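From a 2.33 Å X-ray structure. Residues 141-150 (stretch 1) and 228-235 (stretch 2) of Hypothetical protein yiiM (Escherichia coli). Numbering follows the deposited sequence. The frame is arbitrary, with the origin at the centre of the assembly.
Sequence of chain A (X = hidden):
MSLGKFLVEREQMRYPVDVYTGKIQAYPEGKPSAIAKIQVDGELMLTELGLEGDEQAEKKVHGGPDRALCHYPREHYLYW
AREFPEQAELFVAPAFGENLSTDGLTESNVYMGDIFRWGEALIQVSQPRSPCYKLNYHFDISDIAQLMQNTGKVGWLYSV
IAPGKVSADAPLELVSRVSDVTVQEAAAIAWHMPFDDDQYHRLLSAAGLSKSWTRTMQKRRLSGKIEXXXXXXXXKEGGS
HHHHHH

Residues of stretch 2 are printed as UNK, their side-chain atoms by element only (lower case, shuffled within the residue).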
# COMPACT_ATOMS: atom_id res chain seq x y z
N ILE A 141 0.25 -20.04 5.50
CA ILE A 141 -0.41 -20.36 4.24
C ILE A 141 0.71 -20.23 3.20
O ILE A 141 1.20 -19.14 2.91
CB ILE A 141 -1.58 -19.44 3.92
CG1 ILE A 141 -2.75 -19.70 4.91
CG2 ILE A 141 -2.09 -19.69 2.50
CD1 ILE A 141 -3.80 -18.60 4.91
N SER A 142 1.14 -21.38 2.71
CA SER A 142 2.26 -21.50 1.80
C SER A 142 2.26 -20.58 0.60
O SER A 142 3.36 -20.20 0.17
CB SER A 142 2.43 -22.96 1.36
OG SER A 142 1.46 -23.31 0.39
N ASP A 143 1.12 -20.25 0.03
CA ASP A 143 1.07 -19.39 -1.13
C ASP A 143 0.28 -18.10 -0.94
O ASP A 143 -0.22 -17.57 -1.94
CB ASP A 143 0.47 -20.18 -2.31
CG ASP A 143 -0.97 -20.60 -2.03
OD1 ASP A 143 -1.34 -20.66 -0.84
OD2 ASP A 143 -1.74 -20.84 -2.99
N ILE A 144 0.22 -17.54 0.26
CA ILE A 144 -0.56 -16.31 0.48
C ILE A 144 0.03 -15.16 -0.31
O ILE A 144 -0.72 -14.42 -0.97
CB ILE A 144 -0.77 -15.98 1.95
CG1 ILE A 144 -1.75 -14.83 2.19
CG2 ILE A 144 0.54 -15.62 2.65
CD1 ILE A 144 -3.21 -15.16 2.03
N ALA A 145 1.36 -15.04 -0.39
CA ALA A 145 1.94 -13.93 -1.17
C ALA A 145 1.54 -14.05 -2.64
O ALA A 145 1.14 -13.06 -3.28
CB ALA A 145 3.41 -13.77 -0.95
N GLN A 146 1.56 -15.25 -3.20
CA GLN A 146 1.11 -15.42 -4.59
C GLN A 146 -0.35 -15.01 -4.69
O GLN A 146 -0.78 -14.26 -5.57
CB GLN A 146 1.34 -16.85 -5.05
CG GLN A 146 0.96 -17.11 -6.51
CD GLN A 146 2.00 -16.54 -7.46
OE1 GLN A 146 3.13 -17.04 -7.51
NE2 GLN A 146 1.68 -15.49 -8.22
N LEU A 147 -1.19 -15.48 -3.80
CA LEU A 147 -2.61 -15.16 -3.75
C LEU A 147 -2.82 -13.65 -3.69
O LEU A 147 -3.54 -13.13 -4.54
CB LEU A 147 -3.25 -15.90 -2.58
CG LEU A 147 -4.12 -17.12 -2.81
CD1 LEU A 147 -3.90 -17.87 -4.13
CD2 LEU A 147 -3.90 -18.12 -1.65
N MET A 148 -2.20 -12.92 -2.76
CA MET A 148 -2.38 -11.47 -2.73
C MET A 148 -2.05 -10.84 -4.08
O MET A 148 -2.85 -10.06 -4.62
CB MET A 148 -1.53 -10.75 -1.70
CG MET A 148 -1.58 -11.24 -0.28
SD MET A 148 -0.44 -10.36 0.78
CE MET A 148 -0.97 -8.66 0.58
N GLN A 149 -0.88 -11.16 -4.63
CA GLN A 149 -0.49 -10.59 -5.92
C GLN A 149 -1.47 -10.92 -7.04
O GLN A 149 -1.84 -10.03 -7.84
CB GLN A 149 0.93 -10.98 -6.29
CG GLN A 149 1.47 -10.21 -7.50
CD GLN A 149 2.80 -10.82 -7.93
OE1 GLN A 149 3.84 -10.56 -7.33
NE2 GLN A 149 2.74 -11.66 -8.96
N ASN A 150 -1.93 -12.16 -7.11
CA ASN A 150 -2.88 -12.57 -8.13
C ASN A 150 -4.24 -11.88 -8.03
O ASN A 150 -4.82 -11.48 -9.02
CB ASN A 150 -3.11 -14.09 -8.07
CG ASN A 150 -1.98 -14.94 -8.58
OD1 ASN A 150 -0.97 -14.47 -9.11
ND2 ASN A 150 -2.11 -16.27 -8.41
N UNK A 228 11.99 -11.11 -12.80
CA UNK A 228 11.50 -12.30 -12.13
C UNK A 228 10.89 -12.06 -10.76
O UNK A 228 11.42 -11.28 -9.94
o UNK A 228 12.12 -15.16 -10.54
c UNK A 228 12.66 -13.31 -11.95
c UNK A 228 12.11 -14.70 -11.69
o UNK A 228 11.66 -15.33 -12.68
N UNK A 229 9.81 -12.74 -10.45
CA UNK A 229 9.12 -12.57 -9.18
C UNK A 229 9.32 -13.75 -8.21
O UNK A 229 8.90 -13.62 -7.04
c UNK A 229 7.60 -12.45 -9.38
c UNK A 229 5.40 -10.89 -12.02
c UNK A 229 7.21 -9.40 -11.58
c UNK A 229 7.09 -11.49 -10.40
c UNK A 229 7.71 -10.28 -10.64
c UNK A 229 5.92 -11.77 -11.09
c UNK A 229 6.04 -9.70 -12.28
N UNK A 230 9.98 -14.80 -8.63
CA UNK A 230 10.14 -15.99 -7.84
C UNK A 230 10.72 -15.81 -6.45
O UNK A 230 10.12 -16.36 -5.52
o UNK A 230 10.22 -17.43 -9.75
c UNK A 230 10.95 -17.08 -8.57
N UNK A 231 11.84 -15.12 -6.31
CA UNK A 231 12.41 -14.97 -4.97
C UNK A 231 11.51 -14.18 -4.03
O UNK A 231 11.35 -14.56 -2.88
c UNK A 231 13.81 -14.35 -5.03
n UNK A 231 16.28 -17.22 -5.36
c UNK A 231 14.82 -15.26 -5.70
n UNK A 231 17.76 -18.22 -6.81
c UNK A 231 16.60 -17.60 -6.59
n UNK A 231 15.80 -17.36 -7.63
c UNK A 231 15.09 -16.52 -4.92
N UNK A 232 10.98 -13.06 -4.52
CA UNK A 232 10.12 -12.22 -3.67
C UNK A 232 8.91 -12.98 -3.18
O UNK A 232 8.70 -13.06 -1.98
n UNK A 232 6.65 -9.54 -7.54
c UNK A 232 8.67 -10.10 -3.71
n UNK A 232 5.97 -9.35 -5.37
c UNK A 232 8.50 -8.77 -4.47
c UNK A 232 6.94 -9.30 -6.27
c UNK A 232 9.72 -10.95 -4.41
n UNK A 232 8.19 -9.01 -5.89
N UNK A 233 8.18 -13.65 -4.05
CA UNK A 233 6.96 -14.35 -3.69
C UNK A 233 7.17 -15.64 -2.92
O UNK A 233 6.31 -16.02 -2.11
c UNK A 233 5.54 -13.49 -5.69
c UNK A 233 4.37 -12.95 -4.89
c UNK A 233 5.15 -13.84 -7.10
c UNK A 233 6.17 -14.69 -4.97
N UNK A 234 8.24 -16.38 -3.23
CA UNK A 234 8.52 -17.67 -2.63
C UNK A 234 9.78 -17.79 -1.82
O UNK A 234 10.00 -18.82 -1.17
c UNK A 234 3.72 -19.76 -4.88
c UNK A 234 6.00 -19.46 -4.01
c UNK A 234 4.40 -20.74 -2.78
c UNK A 234 5.01 -19.24 -4.98
c UNK A 234 5.69 -20.23 -2.89
n UNK A 234 5.57 -18.49 -5.99
c UNK A 234 6.87 -18.23 -5.65
c UNK A 234 8.51 -18.73 -3.75
c UNK A 234 3.45 -20.51 -3.78
c UNK A 234 7.19 -18.79 -4.46
N UNK A 235 10.60 -16.76 -1.73
CA UNK A 235 11.85 -16.83 -0.95
C UNK A 235 12.64 -18.07 -1.33
O UNK A 235 12.78 -18.40 -2.51

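Position 228 carries two side-chain carbons, the second bearing two oxygens: CB bonded directly to a carboxylate carbon, hence Asp228. It lies out of reach of stretch 1. Its OD2 accepts from the backbone N of position 230 at 2.9 Å, a capping bond ahead of the helix 230-234.

Position 229 has one carbon followed by a six-membered all-carbon ring with no substituent, which identifies Phe229. Its CA-to-CB bond points toward stretch 1, and CD2 comes within 3.8 Å of Gln149 NE2, an oblique approach to the ring.

At position 230 a single carbon bears one oxygen. The bare C-O pair gives Ser230, whose CB points away from stretch 1.

Position 231 shows three carbons, a nitrogen, then a carbon carrying two more nitrogens. This guanidinium defines Arg231, out of reach of stretch 1 and touching a crystal neighbour.

Position 232 has three carbons, a nitrogen, then a carbon carrying two more nitrogens, which makes it Arg232. Its CB points sideways, but its terminal nitrogens converge on Gln149 OE1: NH2 donates to Gln149 OE1 at 3.0 Å (angle 149°) and NH1 to Gln149 OE1 at 3.1 Å (142°). The oxygen lies at the guanidinium edge, near its plane, where both N-H groups can reach it.

Position 233 has four carbons forked at the second, so it is Leu233. Its CB points toward stretch 1; CD2 lies 3.6 Å from Ala145 O, while CD1 is 3.8 Å from Gln146 OE1.

Position 234 has one carbon leading to fused five- and six-membered rings holding eight carbons and one nitrogen, the indole of Trp234. NE1 donates to Gln146 OE1 at 3.2 Å (140°), with the acceptor near the ring plane. The six-membered ring reaches the start of stretch 1: CZ3 is 3.2 Å from Ser142 O and CH2 3.3 Å from Asp143 CB.

Position 235 has no side-chain atoms and is Gly235. Its phi of 51° by itself favours glycine, and it is the first residue after the helix to leave helical phi/psi.

The contact buries 394 Å², both sides summed, with the helix axes 9.3 Å apart at closest approach and inclined at 112°. Ala145 points its CB toward stretch 2 at the closest CA pair, its CA 5.6 Å from Leu233 CA, and packs against Leu233 with Ala145 CB 4.1 Å from Leu233 CD2. Around this point, Gln146 and Gln149 each offer OE1 to a donor on stretch 2. Gln146 is also tied within its own helix, where NE2 donates to Asn150 OD1 at 3.0 Å.

Stretch 2 228-235: DFSRRLWG
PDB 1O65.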